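Local coordinates for protein guanine deaminase (Escherichia coli, PDB 6OHB) that catalyses the zinc-dependent hydrolytic deamination of guanine to xanthine and ammonia, the single step that converts guanine to xanthine, at residues L73-F78 against V389-T394. Sequence-based numbering, arbitrary orientation.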
loop_
_atom_site.group_PDB
_atom_site.type_symbol
_atom_site.label_atom_id
_atom_site.label_comp_id
_atom_site.label_asym_id
_atom_site.label_seq_id
_atom_site.Cartn_x
_atom_site.Cartn_y
_atom_site.Cartn_z
ATOM N N LEU A 73 -3.674 -7.859 20.558
ATOM C CA LEU A 73 -2.887 -9.021 20.173
ATOM C C LEU A 73 -1.407 -8.713 20.354
ATOM O O LEU A 73 -0.908 -7.723 19.821
ATOM C CB LEU A 73 -3.195 -9.421 18.729
ATOM C CG LEU A 73 -3.096 -10.908 18.394
ATOM C CD1 LEU A 73 -4.379 -11.636 18.796
ATOM C CD2 LEU A 73 -2.827 -11.067 16.906
ATOM N N ILE A 74 -0.695 -9.575 21.069
ATOM C CA ILE A 74 0.698 -9.347 21.426
ATOM C C ILE A 74 1.557 -10.278 20.584
ATOM O O ILE A 74 1.362 -11.505 20.591
ATOM C CB ILE A 74 0.943 -9.561 22.927
ATOM C CG1 ILE A 74 -0.034 -8.714 23.741
ATOM C CG2 ILE A 74 2.382 -9.226 23.291
ATOM C CD1 ILE A 74 0.156 -8.851 25.253
ATOM N N VAL A 75 2.502 -9.683 19.861
ATOM C CA VAL A 75 3.365 -10.405 18.930
ATOM C C VAL A 75 4.810 -10.067 19.263
ATOM O O VAL A 75 5.091 -9.043 19.905
ATOM C CB VAL A 75 3.037 -10.044 17.462
ATOM C CG1 VAL A 75 1.584 -10.326 17.171
ATOM C CG2 VAL A 75 3.353 -8.576 17.189
ATOM N N PRO A 76 5.754 -10.915 18.864
ATOM C CA PRO A 76 7.163 -10.547 19.021
ATOM C C PRO A 76 7.492 -9.343 18.150
ATOM O O PRO A 76 6.857 -9.108 17.120
ATOM C CB PRO A 76 7.918 -11.800 18.561
ATOM C CG PRO A 76 6.912 -12.904 18.614
ATOM C CD PRO A 76 5.595 -12.271 18.312
ATOM N N GLY A 77 8.487 -8.572 18.584
ATOM C CA GLY A 77 8.872 -7.385 17.839
ATOM C C GLY A 77 9.269 -7.726 16.413
ATOM O O GLY A 77 9.866 -8.772 16.143
ATOM N N PHE A 78 8.892 -6.852 15.483
ATOM C CA PHE A 78 9.220 -7.080 14.082
ATOM C C PHE A 78 10.706 -6.863 13.813
ATOM O O PHE A 78 11.371 -6.036 14.454
ATOM C CB PHE A 78 8.378 -6.176 13.179
ATOM C CG PHE A 78 6.900 -6.383 13.338
ATOM C CD1 PHE A 78 6.365 -7.663 13.344
ATOM C CD2 PHE A 78 6.048 -5.304 13.504
ATOM C CE1 PHE A 78 5.009 -7.864 13.502
ATOM C CE2 PHE A 78 4.687 -5.498 13.663
ATOM C CZ PHE A 78 4.168 -6.783 13.661
ATOM N N VAL A 389 5.424 -6.325 20.772
ATOM C CA VAL A 389 4.517 -5.277 20.325
ATOM C C VAL A 389 3.092 -5.675 20.687
ATOM O O VAL A 389 2.652 -6.792 20.380
ATOM C CB VAL A 389 4.629 -5.025 18.808
ATOM C CG1 VAL A 389 3.767 -3.831 18.401
ATOM C CG2 VAL A 389 6.080 -4.817 18.407
ATOM N N VAL A 390 2.380 -4.769 21.343
ATOM C CA VAL A 390 0.942 -4.896 21.537
ATOM C C VAL A 390 0.263 -4.203 20.360
ATOM O O VAL A 390 0.438 -2.991 20.165
ATOM C CB VAL A 390 0.505 -4.279 22.873
ATOM C CG1 VAL A 390 -0.962 -4.554 23.127
ATOM C CG2 VAL A 390 1.377 -4.814 24.010
ATOM N N MET A 391 -0.536 -4.972 19.614
ATOM C CA MET A 391 -1.190 -4.591 18.374
ATOM C C MET A 391 -2.685 -4.446 18.593
ATOM O O MET A 391 -3.294 -5.216 19.348
ATOM C CB MET A 391 -1.001 -5.656 17.284
ATOM C CG MET A 391 0.406 -6.135 17.049
ATOM S SD MET A 391 1.210 -5.187 15.764
ATOM C CE MET A 391 0.071 -5.455 14.407
ATOM N N GLU A 392 -3.276 -3.470 17.909
ATOM C CA GLU A 392 -4.718 -3.266 17.922
ATOM C C GLU A 392 -5.219 -3.651 16.539
ATOM O O GLU A 392 -5.209 -2.827 15.619
ATOM C CB GLU A 392 -5.066 -1.814 18.253
ATOM C CG GLU A 392 -6.518 -1.600 18.670
ATOM C CD GLU A 392 -6.830 -0.145 18.951
ATOM O OE1 GLU A 392 -5.873 0.652 19.059
ATOM O OE2 GLU A 392 -8.028 0.201 19.053
ATOM N N PRO A 393 -5.657 -4.894 16.330
ATOM C CA PRO A 393 -6.090 -5.303 14.986
ATOM C C PRO A 393 -7.414 -4.692 14.556
ATOM O O PRO A 393 -7.778 -4.821 13.383
ATOM C CB PRO A 393 -6.198 -6.828 15.107
ATOM C CG PRO A 393 -6.472 -7.066 16.547
ATOM C CD PRO A 393 -5.754 -5.993 17.307
ATOM N N THR A 394 -8.146 -4.062 15.470
ATOM C CA THR A 394 -9.425 -3.417 15.202
ATOM C C THR A 394 -9.293 -1.896 15.242
ATOM O O THR A 394 -10.219 -1.187 15.639
ATOM C CB THR A 394 -10.484 -3.892 16.195
ATOM O OG1 THR A 394 -10.014 -3.684 17.531
ATOM C CG2 THR A 394 -10.790 -5.378 15.994
#
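An antiparallel strand pair in the small β-domain of this amidohydrolase brings residues 73-76, where the chain heads from that domain into the TIM barrel, against 389-391, where it comes back. Leu-73/Met-391 and Val-75/Val-389 are hydrogen-bonded pairs, each joined by two N-H...O=C bonds; Val-75 N meets Val-389 O at 2.9 Å with an N-H...O angle of 171°, the donor nearly along the C=O axis. Between them, at the non-hydrogen-bonded pair Ile-74/Val-390, the CA of Ile-74 gives a C-H...O contact to Val-389 O.

Packing is dense on the face that Val-75, Val-389 and Met-391 share with Leu-73. β-Branched valines suit extended backbone; with Val-75 CG1 anti to the carbonyl carbon (chi1 -57°), CG2 takes the crowded position, 3.8 Å from Met-391 CG. On the opposite face the fit is looser: Ile-74 and Val-390 lie side by side, CG1 to CG2 4.2 Å, and Phe-380 and Tyr-426 add cover. Beyond Met-391 the pairing ends, and partly exposed Glu-392 forms a salt bridge with Arg-438. Gly-77 CA lies 3.8 Å from Val-389 CG2. Unbranched Met-391, bent at chi2 (-92°) and chi3, makes an oblique Met-aromatic contact, its SD 4.0 Å from Phe-78 CZ.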